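PDB 6UKF: HhaI Restriction Endonuclease from Haemophilus parahaemolyticus, which binds and probably cleaves double-stranded DNA at its recognition sequence as a restriction endonuclease, captured here on cognate DNA with calcium. Local coordinates for residues K158-F172 / G215-N227. Residues are numbered along the deposited sequence; the frame is centred on the assembly and turned at random.
Sequences KSGSRHLNSKSLPDF and GAYHVKILSNTFN. With EDO (1,2-ethanediol), chain H; EDO (1,2-ethanediol), chain M; EDO (1,2-ethanediol), chain D; nucleotides of chain C.
Arg162 and Ile221 form an antiparallel hydrogen-bonded pair where the edge strand 162-163 joins strand 217-221 of a four-stranded antiparallel sheet. Beyond them the two segments run on side by side as a linker, from this small lobe to the sheet that holds strands 148-156 and 228-236.

Backbone bonds set the register. Ile221 N gives a nearly straight bond to Arg162 O (2.7 Å), and Arg162 N returns one to Ile221 O. Leu164 N binds Val219 O, and in the linker Ser159 N binds Thr225 O (2.9 Å). Between the Ser159-Thr225 bond and the Arg162-Ile221 pair, a water donates to Ser159 O and accepts from Ser223 N.

Apolar side chains meet at the lobe end. Val219 CG1 lies over one face of the Phe172 ring, 3.6 Å from its centroid; the other methyl, CG2, reaches the CE2 and CZ rim. Leu164 lies beside Val219 and points the same way. Phe208 meets the Phe172 ring edge-to-face. Ile221 CD1 lies over one face of the Arg162 guanidinium, toward its rim, and also touches Ser168 OG.

In the linker the Lys158 chain is extended, with CG anti to the backbone N (chi1 -173°). It therefore runs along the Phe226 ring, with CG over one face in a CH-pi contact. Its NZ forms a salt bridge to a DNA phosphate.

Ser168 N donates to Asn165 OD1, which makes an Asx motif before helix 169-179, and the Ser168 hydroxyl gives the same oxygen a second bond. Other polar groups line the DNA. Arg162 NH1 forms a salt bridge to a DNA phosphate, and Ser159 OG bonds to a guanine N7. DG7 of chain C is met from both segments: Ser161 OG donates to OP2 (2.5 Å) and, in one of its two conformers, Lys220 NZ donates to OP1 (2.8 Å), while Gly160 CA lies 2.9 Å from the base O6.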
ATOM      1  N   LYS A 158     -11.571  -3.341  -2.938  1.00  9.43           N
ATOM      2  CA  LYS A 158     -11.698  -3.419  -4.383  1.00  9.88           C
ATOM      3  C   LYS A 158     -10.328  -3.312  -5.038  1.00  9.65           C
ATOM      4  O   LYS A 158      -9.480  -2.523  -4.613  1.00  9.93           O
ATOM      5  CB  LYS A 158     -12.580  -2.256  -4.838  1.00 11.24           C
ATOM      6  CG  LYS A 158     -12.966  -2.269  -6.293  1.00 12.17           C
ATOM      7  CD  LYS A 158     -13.718  -0.994  -6.622  1.00 13.03           C
ATOM      8  CE  LYS A 158     -14.177  -0.958  -8.064  1.00 13.58           C
ATOM      9  NZ  LYS A 158     -14.815   0.349  -8.388  1.00 14.99           N
ATOM     10  N   SER A 159     -10.114  -4.113  -6.079  1.00  9.74           N
ATOM     11  CA  SER A 159      -8.869  -4.039  -6.825  1.00 10.01           C
ATOM     12  C   SER A 159      -8.800  -2.730  -7.608  1.00  9.75           C
ATOM     13  O   SER A 159      -9.769  -1.972  -7.706  1.00 10.80           O
ATOM     14  CB  SER A 159      -8.720  -5.250  -7.746  1.00 10.45           C
ATOM     15  OG  SER A 159      -8.555  -6.442  -6.996  1.00 10.88           O
ATOM     16  N   GLY A 160      -7.622  -2.465  -8.172  1.00 10.19           N
ATOM     17  CA  GLY A 160      -7.332  -1.175  -8.754  1.00 10.42           C
ATOM     18  C   GLY A 160      -7.758  -1.051 -10.204  1.00 10.93           C
ATOM     19  O   GLY A 160      -8.319  -1.958 -10.814  1.00 11.81           O
ATOM     20  N   SER A 161      -7.448   0.112 -10.765  1.00 11.20           N
ATOM     21  CA  SER A 161      -7.892   0.480 -12.095  1.00 11.70           C
ATOM     22  C   SER A 161      -6.856   0.065 -13.135  1.00 11.99           C
ATOM     23  O   SER A 161      -5.778  -0.444 -12.817  1.00 13.00           O
ATOM     24  CB  SER A 161      -8.113   1.989 -12.152  1.00 12.39           C
ATOM     25  OG  SER A 161      -6.894   2.673 -11.905  1.00 12.33           O
ATOM     26  N   ARG A 162      -7.193   0.289 -14.402  1.00 12.91           N
ATOM     27  CA  ARG A 162      -6.259   0.120 -15.504  1.00 14.20           C
ATOM     28  C   ARG A 162      -6.493   1.243 -16.503  1.00 14.07           C
ATOM     29  O   ARG A 162      -7.571   1.840 -16.556  1.00 13.29           O
ATOM     30  CB  ARG A 162      -6.399  -1.256 -16.171  1.00 16.96           C
ATOM     31  CG  ARG A 162      -7.795  -1.585 -16.677  1.00 21.77           C
ATOM     32  CD  ARG A 162      -7.993  -3.087 -16.743  1.00 28.25           C
ATOM     33  NE  ARG A 162      -9.320  -3.457 -17.228  1.00 31.52           N
ATOM     34  CZ  ARG A 162      -9.640  -3.604 -18.511  1.00 32.41           C
ATOM     35  NH1 ARG A 162      -8.731  -3.414 -19.458  1.00 34.18           N
ATOM     36  NH2 ARG A 162     -10.876  -3.944 -18.849  1.00 31.72           N
ATOM     37  N   HIS A 163      -5.464   1.544 -17.288  1.00 16.41           N
ATOM     38  CA  HIS A 163      -5.591   2.599 -18.282  1.00 17.64           C
ATOM     39  C   HIS A 163      -6.615   2.209 -19.335  1.00 16.45           C
ATOM     40  O   HIS A 163      -6.715   1.045 -19.729  1.00 17.62           O
ATOM     41  CB  HIS A 163      -4.254   2.830 -18.981  1.00 17.84           C
ATOM     42  CG  HIS A 163      -3.219   3.477 -18.118  1.00 19.44           C
ATOM     43  ND1 HIS A 163      -2.027   3.949 -18.621  1.00 24.73           N
ATOM     44  CD2 HIS A 163      -3.197   3.732 -16.788  1.00 21.89           C
ATOM     45  CE1 HIS A 163      -1.312   4.467 -17.636  1.00 25.20           C
ATOM     46  NE2 HIS A 163      -2.000   4.346 -16.515  1.00 23.92           N
ATOM     47  N   LEU A 164      -7.375   3.196 -19.802  1.00 16.75           N
ATOM     48  CA  LEU A 164      -8.150   3.007 -21.017  1.00 16.83           C
ATOM     49  C   LEU A 164      -7.234   2.479 -22.112  1.00 17.35           C
ATOM     50  O   LEU A 164      -6.089   2.917 -22.247  1.00 19.27           O
ATOM     51  CB  LEU A 164      -8.755   4.341 -21.453  1.00 16.73           C
ATOM     52  CG  LEU A 164      -9.646   4.312 -22.696  1.00 17.94           C
ATOM     53  CD1 LEU A 164     -10.970   3.633 -22.380  1.00 18.88           C
ATOM     54  CD2 LEU A 164      -9.873   5.717 -23.225  1.00 18.58           C
ATOM     55  N   ASN A 165      -7.738   1.526 -22.889  1.00 19.96           N
ATOM     56  CA  ASN A 165      -6.970   0.906 -23.957  1.00 20.83           C
ATOM     57  C   ASN A 165      -7.755   0.980 -25.259  1.00 21.92           C
ATOM     58  O   ASN A 165      -8.936   1.339 -25.283  1.00 21.62           O
ATOM     59  CB  ASN A 165      -6.605  -0.547 -23.618  1.00 23.41           C
ATOM     60  CG  ASN A 165      -7.802  -1.368 -23.182  1.00 25.20           C
ATOM     61  OD1 ASN A 165      -8.898  -1.231 -23.726  1.00 26.87           O
ATOM     62  ND2 ASN A 165      -7.597  -2.227 -22.189  1.00 27.78           N
ATOM     63  N   SER A 166      -7.075   0.640 -26.356  1.00 23.88           N
ATOM     64  CA  SER A 166      -7.697   0.739 -27.673  1.00 25.50           C
ATOM     65  C   SER A 166      -8.940  -0.134 -27.763  1.00 26.34           C
ATOM     66  O   SER A 166      -9.957   0.277 -28.335  1.00 27.10           O
ATOM     67  CB  SER A 166      -6.690   0.346 -28.753  1.00 28.96           C
ATOM     68  OG  SER A 166      -5.529   1.155 -28.685  1.00 32.49           O
ATOM     69  N   LYS A 167      -8.880  -1.348 -27.210  1.00 25.40           N
ATOM     70  CA  LYS A 167     -10.037  -2.234 -27.261  1.00 26.05           C
ATOM     71  C   LYS A 167     -11.255  -1.608 -26.592  1.00 24.76           C
ATOM     72  O   LYS A 167     -12.387  -1.839 -27.030  1.00 27.58           O
ATOM     73  CB  LYS A 167      -9.700  -3.574 -26.606  1.00 27.03           C
ATOM     74  CG  LYS A 167     -10.857  -4.564 -26.575  1.00 29.82           C
ATOM     75  CD  LYS A 167     -10.457  -5.863 -25.891  1.00 31.13           C
ATOM     76  N   SER A 168     -11.048  -0.811 -25.544  1.00 21.67           N
ATOM     77  CA  SER A 168     -12.147  -0.204 -24.807  1.00 21.59           C
ATOM     78  C   SER A 168     -12.517   1.182 -25.315  1.00 19.79           C
ATOM     79  O   SER A 168     -13.513   1.747 -24.851  1.00 19.40           O
ATOM     80  CB  SER A 168     -11.781  -0.097 -23.323  1.00 23.87           C
ATOM     81  OG  SER A 168     -11.324  -1.340 -22.823  1.00 26.05           O
ATOM     82  N   LEU A 169     -11.746   1.740 -26.247  1.00 19.56           N
ATOM     83  CA  LEU A 169     -11.995   3.110 -26.694  1.00 20.09           C
ATOM     84  C   LEU A 169     -13.386   3.290 -27.287  1.00 20.94           C
ATOM     85  O   LEU A 169     -14.057   4.278 -26.940  1.00 20.96           O
ATOM     86  CB  LEU A 169     -10.877   3.546 -27.648  1.00 20.81           C
ATOM     87  CG  LEU A 169     -10.924   4.982 -28.172  1.00 22.42           C
ATOM     88  CD1 LEU A 169     -10.983   5.978 -27.032  1.00 24.24           C
ATOM     89  CD2 LEU A 169      -9.722   5.264 -29.051  1.00 25.50           C
ATOM     90  N   PRO A 170     -13.879   2.413 -28.167  1.00 23.18           N
ATOM     91  CA  PRO A 170     -15.261   2.578 -28.653  1.00 24.54           C
ATOM     92  C   PRO A 170     -16.295   2.623 -27.539  1.00 22.97           C
ATOM     93  O   PRO A 170     -17.183   3.486 -27.558  1.00 23.95           O
ATOM     94  CB  PRO A 170     -15.448   1.373 -29.586  1.00 26.39           C
ATOM     95  CG  PRO A 170     -14.078   1.020 -30.020  1.00 27.89           C
ATOM     96  CD  PRO A 170     -13.185   1.309 -28.854  1.00 25.97           C
ATOM     97  N   ASP A 171     -16.213   1.709 -26.568  1.00 22.51           N
ATOM     98  CA  ASP A 171     -17.163   1.741 -25.461  1.00 22.18           C
ATOM     99  C   ASP A 171     -17.071   3.053 -24.697  1.00 19.71           C
ATOM    100  O   ASP A 171     -18.089   3.590 -24.248  1.00 19.82           O
ATOM    101  CB  ASP A 171     -16.931   0.567 -24.510  1.00 28.25           C
ATOM    102  CG  ASP A 171     -17.461  -0.741 -25.057  1.00 33.37           C
ATOM    103  OD1 ASP A 171     -16.989  -1.806 -24.610  1.00 34.76           O
ATOM    104  OD2 ASP A 171     -18.338  -0.703 -25.944  1.00 35.91           O
ATOM    105  N   PHE A 172     -15.859   3.586 -24.532  1.00 17.15           N
ATOM    106  CA  PHE A 172     -15.719   4.833 -23.793  1.00 16.01           C
ATOM    107  C   PHE A 172     -16.314   6.004 -24.566  1.00 14.66           C
ATOM    108  O   PHE A 172     -17.019   6.841 -23.992  1.00 15.48           O
ATOM    109  CB  PHE A 172     -14.261   5.110 -23.442  1.00 16.70           C
ATOM    110  CG  PHE A 172     -14.081   6.368 -22.654  1.00 16.01           C
ATOM    111  CD1 PHE A 172     -14.648   6.488 -21.397  1.00 15.32           C
ATOM    112  CD2 PHE A 172     -13.379   7.442 -23.173  1.00 17.42           C
ATOM    113  CE1 PHE A 172     -14.510   7.646 -20.663  1.00 16.72           C
ATOM    114  CE2 PHE A 172     -13.234   8.607 -22.442  1.00 18.32           C
ATOM    115  CZ  PHE A 172     -13.801   8.708 -21.184  1.00 16.75           C
ATOM    116  N   GLY A 215      -2.585  18.660 -19.759  1.00 41.39           N
ATOM    117  CA  GLY A 215      -3.429  19.503 -20.584  1.00 39.27           C
ATOM    118  C   GLY A 215      -4.665  18.783 -21.076  1.00 37.27           C
ATOM    119  O   GLY A 215      -5.405  19.296 -21.921  1.00 40.33           O
ATOM    120  N   ALA A 216      -4.899  17.589 -20.542  1.00 32.85           N
ATOM    121  CA  ALA A 216      -5.964  16.726 -21.017  1.00 30.34           C
ATOM    122  C   ALA A 216      -6.458  15.884 -19.848  1.00 27.51           C
ATOM    123  O   ALA A 216      -6.062  16.090 -18.697  1.00 30.33           O
ATOM    124  CB  ALA A 216      -5.457  15.860 -22.178  1.00 33.03           C
ATOM    125  N   TYR A 217      -7.324  14.930 -20.151  1.00 22.98           N
ATOM    126  CA  TYR A 217      -7.853  14.002 -19.167  1.00 20.35           C
ATOM    127  C   TYR A 217      -7.341  12.607 -19.484  1.00 19.71           C
ATOM    128  O   TYR A 217      -7.286  12.209 -20.652  1.00 20.05           O
ATOM    129  CB  TYR A 217      -9.381  13.998 -19.205  1.00 19.83           C
ATOM    130  CG  TYR A 217     -10.010  15.260 -18.668  1.00 18.24           C
ATOM    131  CD1 TYR A 217     -10.482  16.246 -19.525  1.00 20.76           C
ATOM    132  CD2 TYR A 217     -10.129  15.467 -17.301  1.00 17.73           C
ATOM    133  CE1 TYR A 217     -11.059  17.399 -19.036  1.00 22.27           C
ATOM    134  CE2 TYR A 217     -10.704  16.618 -16.802  1.00 19.16           C
ATOM    135  CZ  TYR A 217     -11.165  17.581 -17.673  1.00 21.29           C
ATOM    136  OH  TYR A 217     -11.739  18.729 -17.178  1.00 24.25           O
ATOM    137  N   HIS A 218      -6.946  11.880 -18.447  1.00 18.86           N
ATOM    138  CA  HIS A 218      -6.599  10.474 -18.565  1.00 19.76           C
ATOM    139  C   HIS A 218      -7.775   9.647 -18.071  1.00 17.32           C
ATOM    140  O   HIS A 218      -8.451  10.023 -17.109  1.00 18.61           O
ATOM    141  CB  HIS A 218      -5.344  10.152 -17.755  1.00 22.13           C
ATOM    142  CG  HIS A 218      -4.100  10.769 -18.316  1.00 27.37           C
ATOM    143  ND1 HIS A 218      -2.834  10.374 -17.939  1.00 29.32           N
ATOM    144  CD2 HIS A 218      -3.932  11.752 -19.230  1.00 30.37           C
ATOM    145  CE1 HIS A 218      -1.940  11.091 -18.595  1.00 30.51           C
ATOM    146  NE2 HIS A 218      -2.579  11.935 -19.385  1.00 31.25           N
ATOM    147  N   VAL A 219      -8.021   8.527 -18.740  1.00 14.92           N
ATOM    148  CA  VAL A 219      -9.211   7.720 -18.513  1.00 14.22           C
ATOM    149  C   VAL A 219      -8.779   6.375 -17.960  1.00 13.19           C
ATOM    150  O   VAL A 219      -7.847   5.752 -18.482  1.00 14.45           O
ATOM    151  CB  VAL A 219     -10.031   7.553 -19.805  1.00 15.47           C
ATOM    152  CG1 VAL A 219     -11.309   6.784 -19.520  1.00 15.32           C
ATOM    153  CG2 VAL A 219     -10.341   8.912 -20.408  1.00 16.54           C
ATOM    154  N   LYS A 220      -9.457   5.931 -16.909  1.00 12.43           N
ATOM    155  CA  LYS A 220      -9.168   4.657 -16.278  0.57 11.91           C
ATOM    156  C   LYS A 220     -10.412   3.783 -16.304  1.00 12.97           C
ATOM    157  O   LYS A 220     -11.542   4.279 -16.313  1.00 15.20           O
ATOM    158  CB  LYS A 220      -8.709   4.841 -14.826  0.57 12.47           C
ATOM    159  CG  LYS A 220      -7.476   5.716 -14.674  0.57 12.34           C
ATOM    160  CD  LYS A 220      -7.851   7.168 -14.424  0.57 14.75           C
ATOM    161  CE  LYS A 220      -6.642   8.080 -14.545  0.57 15.24           C
ATOM    162  NZ  LYS A 220      -5.623   7.828 -13.490  0.57 16.71           N
ATOM    163  N   ILE A 221     -10.189   2.474 -16.333  1.00 12.56           N
ATOM    164  CA  ILE A 221     -11.250   1.484 -16.214  1.00 13.06           C
ATOM    165  C   ILE A 221     -11.148   0.905 -14.809  1.00 12.96           C
ATOM    166  O   ILE A 221     -10.097   0.376 -14.426  1.00 12.89           O
ATOM    167  CB  ILE A 221     -11.116   0.376 -17.267  1.00 15.44           C
ATOM    168  CG1 ILE A 221     -11.112   0.967 -18.679  1.00 17.10           C
ATOM    169  CG2 ILE A 221     -12.250  -0.639 -17.108  1.00 18.04           C
ATOM    170  CD1 ILE A 221     -10.641  -0.010 -19.736  1.00 19.85           C
ATOM    171  N   LEU A 222     -12.225   1.008 -14.040  1.00 13.31           N
ATOM    172  CA  LEU A 222     -12.209   0.528 -12.668  1.00 13.52           C
ATOM    173  C   LEU A 222     -12.441  -0.981 -12.630  1.00 13.92           C
ATOM    174  O   LEU A 222     -12.972  -1.583 -13.568  1.00 16.01           O
ATOM    175  CB  LEU A 222     -13.259   1.264 -11.838  1.00 13.48           C
ATOM    176  CG  LEU A 222     -13.135   2.792 -11.872  1.00 12.88           C
ATOM    177  CD1 LEU A 222     -14.180   3.455 -10.982  1.00 15.22           C
ATOM    178  CD2 LEU A 222     -11.736   3.245 -11.476  1.00 14.23           C
ATOM    179  N   SER A 223     -12.036  -1.587 -11.521  1.00 13.57           N
ATOM    180  CA  SER A 223     -12.076  -3.030 -11.365  1.00 13.90           C
ATOM    181  C   SER A 223     -13.490  -3.510 -11.061  1.00 15.15           C
ATOM    182  O   SER A 223     -14.362  -2.741 -10.649  1.00 16.27           O
ATOM    183  CB  SER A 223     -11.168  -3.448 -10.207  1.00 14.64           C
ATOM    184  OG  SER A 223     -11.159  -4.854 -10.036  1.00 14.89           O
ATOM    185  N   ASN A 224     -13.699  -4.812 -11.254  1.00 16.41           N
ATOM    186  CA  ASN A 224     -14.899  -5.500 -10.800  1.00 18.71           C
ATOM    187  C   ASN A 224     -14.565  -6.556  -9.750  1.00 17.44           C
ATOM    188  O   ASN A 224     -15.418  -7.395  -9.439  1.00 20.95           O
ATOM    189  CB  ASN A 224     -15.641  -6.136 -11.982  1.00 23.01           C
ATOM    190  CG  ASN A 224     -16.197  -5.105 -12.952  1.00 30.02           C
ATOM    191  OD1 ASN A 224     -16.707  -4.060 -12.543  1.00 33.00           O
ATOM    192  ND2 ASN A 224     -16.099  -5.396 -14.247  1.00 33.49           N
ATOM    193  N   THR A 225     -13.351  -6.534  -9.197  1.00 15.34           N
ATOM    194  CA  THR A 225     -12.900  -7.516  -8.218  1.00 14.76           C
ATOM    195  C   THR A 225     -13.005  -6.914  -6.820  1.00 13.85           C
ATOM    196  O   THR A 225     -12.456  -5.838  -6.558  1.00 12.72           O
ATOM    197  CB  THR A 225     -11.454  -7.926  -8.509  1.00 14.82           C
ATOM    198  OG1 THR A 225     -11.354  -8.433  -9.847  1.00 16.93           O
ATOM    199  CG2 THR A 225     -10.995  -8.990  -7.527  1.00 15.35           C
ATOM    200  N   PHE A 226     -13.691  -7.622  -5.924  1.00 13.00           N
ATOM    201  CA  PHE A 226     -14.018  -7.132  -4.586  1.00 13.06           C
ATOM    202  C   PHE A 226     -13.650  -8.169  -3.530  1.00 12.63           C
ATOM    203  O   PHE A 226     -14.469  -8.564  -2.698  1.00 14.94           O
ATOM    204  CB  PHE A 226     -15.494  -6.764  -4.457  1.00 15.17           C
ATOM    205  CG  PHE A 226     -15.895  -5.560  -5.253  1.00 17.34           C
ATOM    206  CD1 PHE A 226     -15.925  -4.306  -4.667  1.00 18.33           C
ATOM    207  CD2 PHE A 226     -16.253  -5.682  -6.585  1.00 19.91           C
ATOM    208  CE1 PHE A 226     -16.300  -3.195  -5.394  1.00 20.04           C
ATOM    209  CE2 PHE A 226     -16.630  -4.575  -7.319  1.00 21.01           C
ATOM    210  CZ  PHE A 226     -16.653  -3.329  -6.722  1.00 20.83           C
ATOM    211  N   ASN A 227     -12.416  -8.663  -3.576  1.00 11.12           N
ATOM    212  CA  ASN A 227     -11.982  -9.640  -2.590  1.00 11.08           C
ATOM    213  C   ASN A 227     -11.573  -8.949  -1.289  1.00  9.66           C
ATOM    214  O   ASN A 227     -11.419  -7.727  -1.221  1.00 10.41           O
ATOM    215  CB  ASN A 227     -10.848 -10.499  -3.151  1.00 12.01           C
ATOM    216  CG  ASN A 227     -11.324 -11.441  -4.245  1.00 13.92           C
ATOM    217  OD1 ASN A 227     -12.510 -11.766  -4.321  1.00 17.06           O
ATOM    218  ND2 ASN A 227     -10.404 -11.883  -5.096  1.00 14.86           N
TER
HETATM  219  C1  EDO H 705      -4.938   6.122 -20.417  0.64 24.14           C
HETATM  220  O1  EDO H 705      -5.206   6.150 -19.011  0.64 21.84           O
HETATM  221  C2  EDO H 705      -4.957   7.547 -20.960  0.64 23.10           C
HETATM  222  O2  EDO H 705      -6.292   8.058 -20.914  0.64 22.91           O
HETATM  223  C1  EDO M 710      -2.885   0.975 -14.725  1.00 30.28           C
HETATM  224  O1  EDO M 710      -2.216   1.975 -13.951  1.00 28.50           O
HETATM  225  C2  EDO M 710      -2.208   0.821 -16.080  1.00 33.33           C
HETATM  226  O2  EDO M 710      -3.017  -0.013 -16.917  1.00 33.20           O
HETATM  227  C1  EDO D 701     -16.613   1.234  -5.673  1.00 31.98           C
HETATM  228  O1  EDO D 701     -17.319   0.482  -6.666  1.00 31.67           O
HETATM  229  C2  EDO D 701     -16.900   2.717  -5.878  1.00 33.58           C
HETATM  230  O2  EDO D 701     -16.177   3.170  -7.029  1.00 35.22           O
ATOM    231  P    DG C   7      -6.870   6.061 -10.512  1.00 12.34           P
ATOM    232  OP1  DG C   7      -6.739   7.477 -10.919  1.00 13.69           O
ATOM    233  OP2  DG C   7      -7.486   5.091 -11.439  1.00 13.02           O
ATOM    234  O5'  DG C   7      -5.413   5.526 -10.108  1.00 12.94           O
ATOM    235  C5'  DG C   7      -4.536   6.364  -9.356  1.00 14.62           C
ATOM    236  C4'  DG C   7      -3.095   5.897  -9.445  1.00 14.99           C
ATOM    237  O4'  DG C   7      -2.898   4.733  -8.588  1.00 13.93           O
ATOM    238  C3'  DG C   7      -2.613   5.455 -10.825  1.00 15.90           C
ATOM    239  O3'  DG C   7      -1.213   5.753 -10.949  1.00 20.44           O
ATOM    240  C2'  DG C   7      -2.925   3.960 -10.832  1.00 14.55           C
ATOM    241  C1'  DG C   7      -2.672   3.571  -9.380  1.00 12.55           C
ATOM    242  N9   DG C   7      -3.549   2.525  -8.869  1.00 11.52           N
ATOM    243  C8   DG C   7      -4.905   2.419  -9.057  1.00 11.70           C
ATOM    244  N7   DG C   7      -5.433   1.393  -8.453  1.00 11.72           N
ATOM    245  C5   DG C   7      -4.361   0.790  -7.809  1.00 10.40           C
ATOM    246  C6   DG C   7      -4.319  -0.366  -6.995  1.00 10.35           C
ATOM    247  O6   DG C   7      -5.253  -1.107  -6.667  1.00 11.32           O
ATOM    248  N1   DG C   7      -3.029  -0.631  -6.542  1.00  9.34           N
ATOM    249  C2   DG C   7      -1.922   0.124  -6.841  1.00  9.80           C
ATOM    250  N2   DG C   7      -0.761  -0.290  -6.315  1.00 10.19           N
ATOM    251  N3   DG C   7      -1.947   1.207  -7.600  1.00 10.35           N
ATOM    252  C4   DG C   7      -3.196   1.480  -8.048  1.00 10.43           C
TER
HETATM  253  O   HOH W   1     -16.077  -0.653 -10.866  1.00 20.75           O
HETATM  254  O   HOH W   2      -9.968  -7.151  -4.560  1.00 10.76           O
HETATM  255  O   HOH W   3     -10.842   0.023  -9.377  1.00 12.55           O
HETATM  256  O   HOH W   4      -9.623  -2.155 -13.747  1.00 36.44           O
HETATM  257  O   HOH W   5     -11.811  -4.390 -15.068  1.00 35.80           O